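Glycerol-3-phosphate dehydrogenase [NAD(P)+] (Coxiella burnetii, PDB 3K96) probably catalyses the NAD(P)H-dependent reduction of dihydroxyacetone phosphate to sn-glycerol 3-phosphate, the key precursor for phospholipid synthesis. Local coordinates at residues W40-Q53 with L189-Y201. Sequence-based numbering, arbitrary orientation.
Sequences WGTALALVLARKGQ and LIERLHGQRFRVY
Gln-53 lies across the start of the Arg-192 side chain, and its amide serves both ends of that residue. NE2 gives a nearly straight bond (167°) to the carbonyl O of Arg-192 at 2.9 Å, in the carbonyl plane and on a lone pair. OE1 accepts a hydrogen bond from Arg-192 NH1, which sits above the amide carbonyl plane, while OE1 itself stays near the guanidinium plane; the two flat groups are turned 56° apart. A third grip on the arginine comes from His-30, whose carbonyl O accepts from NH2.

The same Arg-192 O, at the C-terminal end of helix 183-193, is also met by carbon: Leu-48 CD2 approaches it to 3.3 Å and Lys-51 CE to 3.1 Å. Bent at chi2, chi3 and chi4, Lys-51 curls its NZ toward the carbonyls that follow, reaching His-194 O weakly at 3.4 Å and Leu-193 O through a water.

From Leu-48 back to Trp-40 the packing is apolar. Leu-48 CD2 packs on Leu-193 CD2 at 3.5 Å, and Leu-44 CD2 bridges Leu-193 and the CZ corner of Phe-198. With CG anti to the backbone N (chi1 -175°), Trp-40 sends its CH2 corner to Phe-198 CE1 at 3.8 Å, near the planes of both rings, so they meet rim to rim without stacking.

Trp-40, predicted to bind NADPH, lies in the first turn of helix 39-49 of the Rossmann-type nucleotide fold. That helix rests on strand 55-58 through Leu-48 and Ala-45, Val-168 of helix 165-169 touches Trp-40, Val-47 and Phe-198, and strand 198-203 pairs with strand 174-180 at the sheet's edge.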
loop_
_atom_site.group_PDB
_atom_site.type_symbol
_atom_site.label_atom_id
_atom_site.label_comp_id
_atom_site.label_asym_id
_atom_site.label_seq_id
_atom_site.Cartn_x
_atom_site.Cartn_y
_atom_site.Cartn_z
ATOM N N TRP A 40 -13.639 15.830 -7.699
ATOM C CA TRP A 40 -13.679 15.696 -6.257
ATOM C C TRP A 40 -14.600 16.739 -5.618
ATOM O O TRP A 40 -15.437 16.390 -4.790
ATOM C CB TRP A 40 -12.255 15.699 -5.682
ATOM C CG TRP A 40 -12.141 15.450 -4.182
ATOM C CD1 TRP A 40 -11.309 16.109 -3.312
ATOM C CD2 TRP A 40 -12.885 14.512 -3.382
ATOM N NE1 TRP A 40 -11.483 15.637 -2.033
ATOM C CE2 TRP A 40 -12.436 14.651 -2.047
ATOM C CE3 TRP A 40 -13.857 13.552 -3.662
ATOM C CZ2 TRP A 40 -12.936 13.879 -1.008
ATOM C CZ3 TRP A 40 -14.363 12.801 -2.621
ATOM C CH2 TRP A 40 -13.908 12.967 -1.313
ATOM N N GLY A 41 -14.453 18.001 -5.991
ATOM C CA GLY A 41 -15.355 19.046 -5.438
ATOM C C GLY A 41 -16.818 18.731 -5.651
ATOM O O GLY A 41 -17.650 18.892 -4.750
ATOM N N THR A 42 -17.133 18.235 -6.848
ATOM C CA THR A 42 -18.499 17.908 -7.204
ATOM C C THR A 42 -18.997 16.683 -6.429
ATOM O O THR A 42 -20.155 16.643 -6.019
ATOM C CB THR A 42 -18.641 17.660 -8.713
ATOM O OG1 THR A 42 -18.162 18.797 -9.442
ATOM C CG2 THR A 42 -20.099 17.398 -9.086
ATOM N N ALA A 43 -18.129 15.687 -6.239
ATOM C CA ALA A 43 -18.489 14.484 -5.491
ATOM C C ALA A 43 -18.813 14.852 -4.031
ATOM O O ALA A 43 -19.767 14.359 -3.455
ATOM C CB ALA A 43 -17.345 13.437 -5.549
ATOM N N LEU A 44 -17.995 15.700 -3.437
ATOM C CA LEU A 44 -18.250 16.170 -2.063
ATOM C C LEU A 44 -19.593 16.925 -2.015
ATOM O O LEU A 44 -20.370 16.795 -1.055
ATOM C CB LEU A 44 -17.109 17.065 -1.586
ATOM C CG LEU A 44 -15.847 16.334 -1.133
ATOM C CD1 LEU A 44 -14.643 17.274 -1.124
ATOM C CD2 LEU A 44 -16.088 15.655 0.220
ATOM N N ALA A 45 -19.863 17.702 -3.053
ATOM C CA ALA A 45 -21.116 18.464 -3.124
ATOM C C ALA A 45 -22.305 17.523 -3.167
ATOM O O ALA A 45 -23.359 17.818 -2.582
ATOM C CB ALA A 45 -21.109 19.419 -4.342
ATOM N N LEU A 46 -22.141 16.377 -3.845
ATOM C CA LEU A 46 -23.202 15.383 -3.922
ATOM C C LEU A 46 -23.413 14.695 -2.602
ATOM O O LEU A 46 -24.542 14.446 -2.207
ATOM C CB LEU A 46 -22.911 14.313 -4.988
ATOM C CG LEU A 46 -23.042 14.733 -6.437
ATOM C CD1 LEU A 46 -22.515 13.649 -7.365
ATOM C CD2 LEU A 46 -24.519 15.069 -6.713
ATOM N N VAL A 47 -22.325 14.321 -1.931
ATOM C CA VAL A 47 -22.459 13.669 -0.641
ATOM C C VAL A 47 -23.329 14.521 0.290
ATOM O O VAL A 47 -24.227 14.003 0.951
ATOM C CB VAL A 47 -21.088 13.428 0.012
ATOM C CG1 VAL A 47 -21.246 13.087 1.482
ATOM C CG2 VAL A 47 -20.314 12.308 -0.758
ATOM N N LEU A 48 -23.051 15.820 0.348
ATOM C CA LEU A 48 -23.811 16.714 1.219
ATOM C C LEU A 48 -25.222 16.997 0.694
ATOM O O LEU A 48 -26.187 16.907 1.441
ATOM C CB LEU A 48 -23.055 18.042 1.414
ATOM C CG LEU A 48 -21.653 17.925 2.039
ATOM C CD1 LEU A 48 -20.927 19.253 2.050
ATOM C CD2 LEU A 48 -21.725 17.332 3.435
ATOM N N ALA A 49 -25.342 17.340 -0.583
ATOM C CA ALA A 49 -26.647 17.694 -1.154
ATOM C C ALA A 49 -27.635 16.516 -1.090
ATOM O O ALA A 49 -28.840 16.709 -0.848
ATOM C CB ALA A 49 -26.499 18.269 -2.601
ATOM N N ARG A 50 -27.122 15.293 -1.247
ATOM C CA ARG A 50 -27.971 14.104 -1.150
ATOM C C ARG A 50 -28.595 13.919 0.218
ATOM O O ARG A 50 -29.617 13.249 0.344
ATOM C CB ARG A 50 -27.202 12.828 -1.523
ATOM C CG ARG A 50 -27.001 12.664 -3.020
ATOM C CD ARG A 50 -25.911 11.642 -3.301
ATOM N NE ARG A 50 -25.683 11.444 -4.725
ATOM C CZ ARG A 50 -24.679 10.723 -5.220
ATOM N NH1 ARG A 50 -23.799 10.153 -4.398
ATOM N NH2 ARG A 50 -24.546 10.575 -6.532
ATOM N N LYS A 51 -27.972 14.466 1.248
ATOM C CA LYS A 51 -28.515 14.345 2.596
ATOM C C LYS A 51 -29.528 15.479 2.846
ATOM O O LYS A 51 -30.130 15.559 3.909
ATOM C CB LYS A 51 -27.370 14.358 3.617
ATOM C CG LYS A 51 -26.325 13.220 3.358
ATOM C CD LYS A 51 -24.901 13.639 3.787
ATOM C CE LYS A 51 -24.585 13.398 5.209
ATOM N NZ LYS A 51 -24.269 11.989 5.427
ATOM N N GLY A 52 -29.716 16.343 1.854
ATOM C CA GLY A 52 -30.696 17.426 1.959
ATOM C C GLY A 52 -30.092 18.766 2.343
ATOM O O GLY A 52 -30.801 19.768 2.404
ATOM N N GLN A 53 -28.784 18.795 2.601
ATOM C CA GLN A 53 -28.109 20.046 2.923
ATOM C C GLN A 53 -28.047 20.927 1.684
ATOM O O GLN A 53 -27.897 20.437 0.561
ATOM C CB GLN A 53 -26.689 19.768 3.430
ATOM C CG GLN A 53 -26.639 18.921 4.694
ATOM C CD GLN A 53 -25.243 18.416 4.992
ATOM O OE1 GLN A 53 -24.250 19.092 4.699
ATOM N NE2 GLN A 53 -25.153 17.206 5.567
ATOM N N LEU A 189 -18.112 19.801 10.733
ATOM C CA LEU A 189 -17.835 19.178 9.441
ATOM C C LEU A 189 -18.121 17.686 9.440
ATOM O O LEU A 189 -18.729 17.167 8.498
ATOM C CB LEU A 189 -16.390 19.426 9.024
ATOM C CG LEU A 189 -16.092 20.856 8.617
ATOM C CD1 LEU A 189 -14.559 21.085 8.518
ATOM C CD2 LEU A 189 -16.813 21.191 7.328
ATOM N N ILE A 190 -17.691 16.996 10.483
ATOM C CA ILE A 190 -17.915 15.557 10.572
ATOM C C ILE A 190 -19.420 15.313 10.617
ATOM O O ILE A 190 -19.951 14.423 9.947
ATOM C CB ILE A 190 -17.199 14.963 11.781
ATOM C CG1 ILE A 190 -15.684 14.976 11.540
ATOM C CG2 ILE A 190 -17.654 13.543 12.057
ATOM C CD1 ILE A 190 -14.894 14.477 12.701
ATOM N N GLU A 191 -20.122 16.128 11.387
ATOM C CA GLU A 191 -21.562 15.991 11.436
ATOM C C GLU A 191 -22.190 16.125 10.037
ATOM O O GLU A 191 -23.090 15.373 9.694
ATOM C CB GLU A 191 -22.168 17.005 12.390
ATOM C CG GLU A 191 -23.667 16.787 12.560
ATOM C CD GLU A 191 -24.296 17.728 13.568
ATOM O OE1 GLU A 191 -23.785 18.863 13.733
ATOM O OE2 GLU A 191 -25.312 17.321 14.179
ATOM N N ARG A 192 -21.730 17.080 9.232
ATOM C CA ARG A 192 -22.276 17.227 7.877
ATOM C C ARG A 192 -21.929 16.096 6.902
ATOM O O ARG A 192 -22.753 15.698 6.084
ATOM C CB ARG A 192 -21.733 18.495 7.213
ATOM C CG ARG A 192 -22.415 19.810 7.565
ATOM C CD ARG A 192 -21.875 20.884 6.634
ATOM N NE ARG A 192 -22.452 22.208 6.857
ATOM C CZ ARG A 192 -23.553 22.668 6.277
ATOM N NH1 ARG A 192 -24.247 21.916 5.451
ATOM N NH2 ARG A 192 -23.964 23.897 6.534
ATOM N N LEU A 193 -20.687 15.619 6.978
ATOM C CA LEU A 193 -20.137 14.661 6.007
ATOM C C LEU A 193 -20.221 13.187 6.355
ATOM O O LEU A 193 -20.466 12.347 5.495
ATOM C CB LEU A 193 -18.652 14.988 5.803
ATOM C CG LEU A 193 -18.319 16.231 4.987
ATOM C CD1 LEU A 193 -16.926 16.757 5.312
ATOM C CD2 LEU A 193 -18.486 15.954 3.474
ATOM N N HIS A 194 -19.972 12.884 7.616
ATOM C CA HIS A 194 -19.945 11.522 8.060
ATOM C C HIS A 194 -21.257 10.804 7.857
ATOM O O HIS A 194 -22.335 11.345 8.137
ATOM C CB HIS A 194 -19.544 11.435 9.519
ATOM C CG HIS A 194 -19.402 10.033 9.990
ATOM N ND1 HIS A 194 -18.348 9.232 9.610
ATOM C CD2 HIS A 194 -20.194 9.274 10.780
ATOM C CE1 HIS A 194 -18.486 8.042 10.167
ATOM N NE2 HIS A 194 -19.602 8.041 10.879
ATOM N N GLY A 195 -21.163 9.584 7.360
ATOM C CA GLY A 195 -22.336 8.794 7.119
ATOM C C GLY A 195 -21.990 7.394 6.715
ATOM O O GLY A 195 -20.824 7.052 6.526
ATOM N N GLN A 196 -23.018 6.572 6.634
ATOM C CA GLN A 196 -22.917 5.165 6.259
ATOM C C GLN A 196 -21.761 4.728 5.311
ATOM O O GLN A 196 -20.876 4.005 5.753
ATOM C CB GLN A 196 -24.291 4.688 5.748
ATOM C CG GLN A 196 -25.089 5.731 4.933
ATOM C CD GLN A 196 -25.519 6.969 5.746
ATOM O OE1 GLN A 196 -25.523 6.958 6.979
ATOM N NE2 GLN A 196 -25.882 8.034 5.045
ATOM N N ARG A 197 -21.776 5.148 4.040
ATOM C CA ARG A 197 -20.744 4.761 3.073
ATOM C C ARG A 197 -19.596 5.739 2.919
ATOM O O ARG A 197 -18.580 5.392 2.312
ATOM C CB ARG A 197 -21.382 4.581 1.702
ATOM C CG ARG A 197 -22.576 3.675 1.711
ATOM C CD ARG A 197 -22.245 2.216 1.659
ATOM N NE ARG A 197 -22.061 1.770 0.282
ATOM C CZ ARG A 197 -22.062 0.499 -0.100
ATOM N NH1 ARG A 197 -22.251 -0.468 0.786
ATOM N NH2 ARG A 197 -21.891 0.194 -1.375
ATOM N N PHE A 198 -19.771 6.966 3.404
ATOM C CA PHE A 198 -18.712 7.983 3.350
ATOM C C PHE A 198 -18.392 8.326 4.781
ATOM O O PHE A 198 -19.139 9.065 5.445
ATOM C CB PHE A 198 -19.151 9.229 2.579
ATOM C CG PHE A 198 -18.039 10.207 2.342
ATOM C CD1 PHE A 198 -17.187 10.052 1.263
ATOM C CD2 PHE A 198 -17.816 11.249 3.217
ATOM C CE1 PHE A 198 -16.149 10.951 1.037
ATOM C CE2 PHE A 198 -16.789 12.153 2.998
ATOM C CZ PHE A 198 -15.949 11.997 1.901
ATOM N N ARG A 199 -17.281 7.783 5.257
ATOM C CA ARG A 199 -16.910 7.918 6.644
ATOM C C ARG A 199 -15.716 8.842 6.846
ATOM O O ARG A 199 -14.722 8.764 6.123
ATOM C CB ARG A 199 -16.668 6.532 7.218
ATOM C CG ARG A 199 -17.831 5.592 6.911
ATOM C CD ARG A 199 -17.699 4.232 7.569
ATOM N NE ARG A 199 -18.045 4.283 8.986
ATOM C CZ ARG A 199 -19.301 4.295 9.449
ATOM N NH1 ARG A 199 -19.532 4.343 10.757
ATOM N NH2 ARG A 199 -20.331 4.270 8.612
ATOM N N VAL A 200 -15.840 9.715 7.846
ATOM C CA VAL A 200 -14.851 10.750 8.120
ATOM C C VAL A 200 -14.361 10.596 9.527
ATOM O O VAL A 200 -15.144 10.640 10.467
ATOM C CB VAL A 200 -15.487 12.152 7.937
ATOM C CG1 VAL A 200 -14.481 13.237 8.198
ATOM C CG2 VAL A 200 -16.062 12.276 6.544
ATOM N N TYR A 201 -13.059 10.407 9.667
ATOM C CA TYR A 201 -12.466 10.189 10.964
ATOM C C TYR A 201 -11.590 11.363 11.413
ATOM O O TYR A 201 -10.760 11.845 10.664
ATOM C CB TYR A 201 -11.673 8.886 10.938
ATOM C CG TYR A 201 -12.554 7.694 10.594
ATOM C CD1 TYR A 201 -13.387 7.117 11.556
ATOM C CD2 TYR A 201 -12.564 7.151 9.320
ATOM C CE1 TYR A 201 -14.195 6.035 11.253
ATOM C CE2 TYR A 201 -13.369 6.053 9.006
ATOM C CZ TYR A 201 -14.193 5.507 9.973
ATOM O OH TYR A 201 -15.001 4.419 9.680
HETATM O O HOH W 1 -21.992 10.560 4.353
#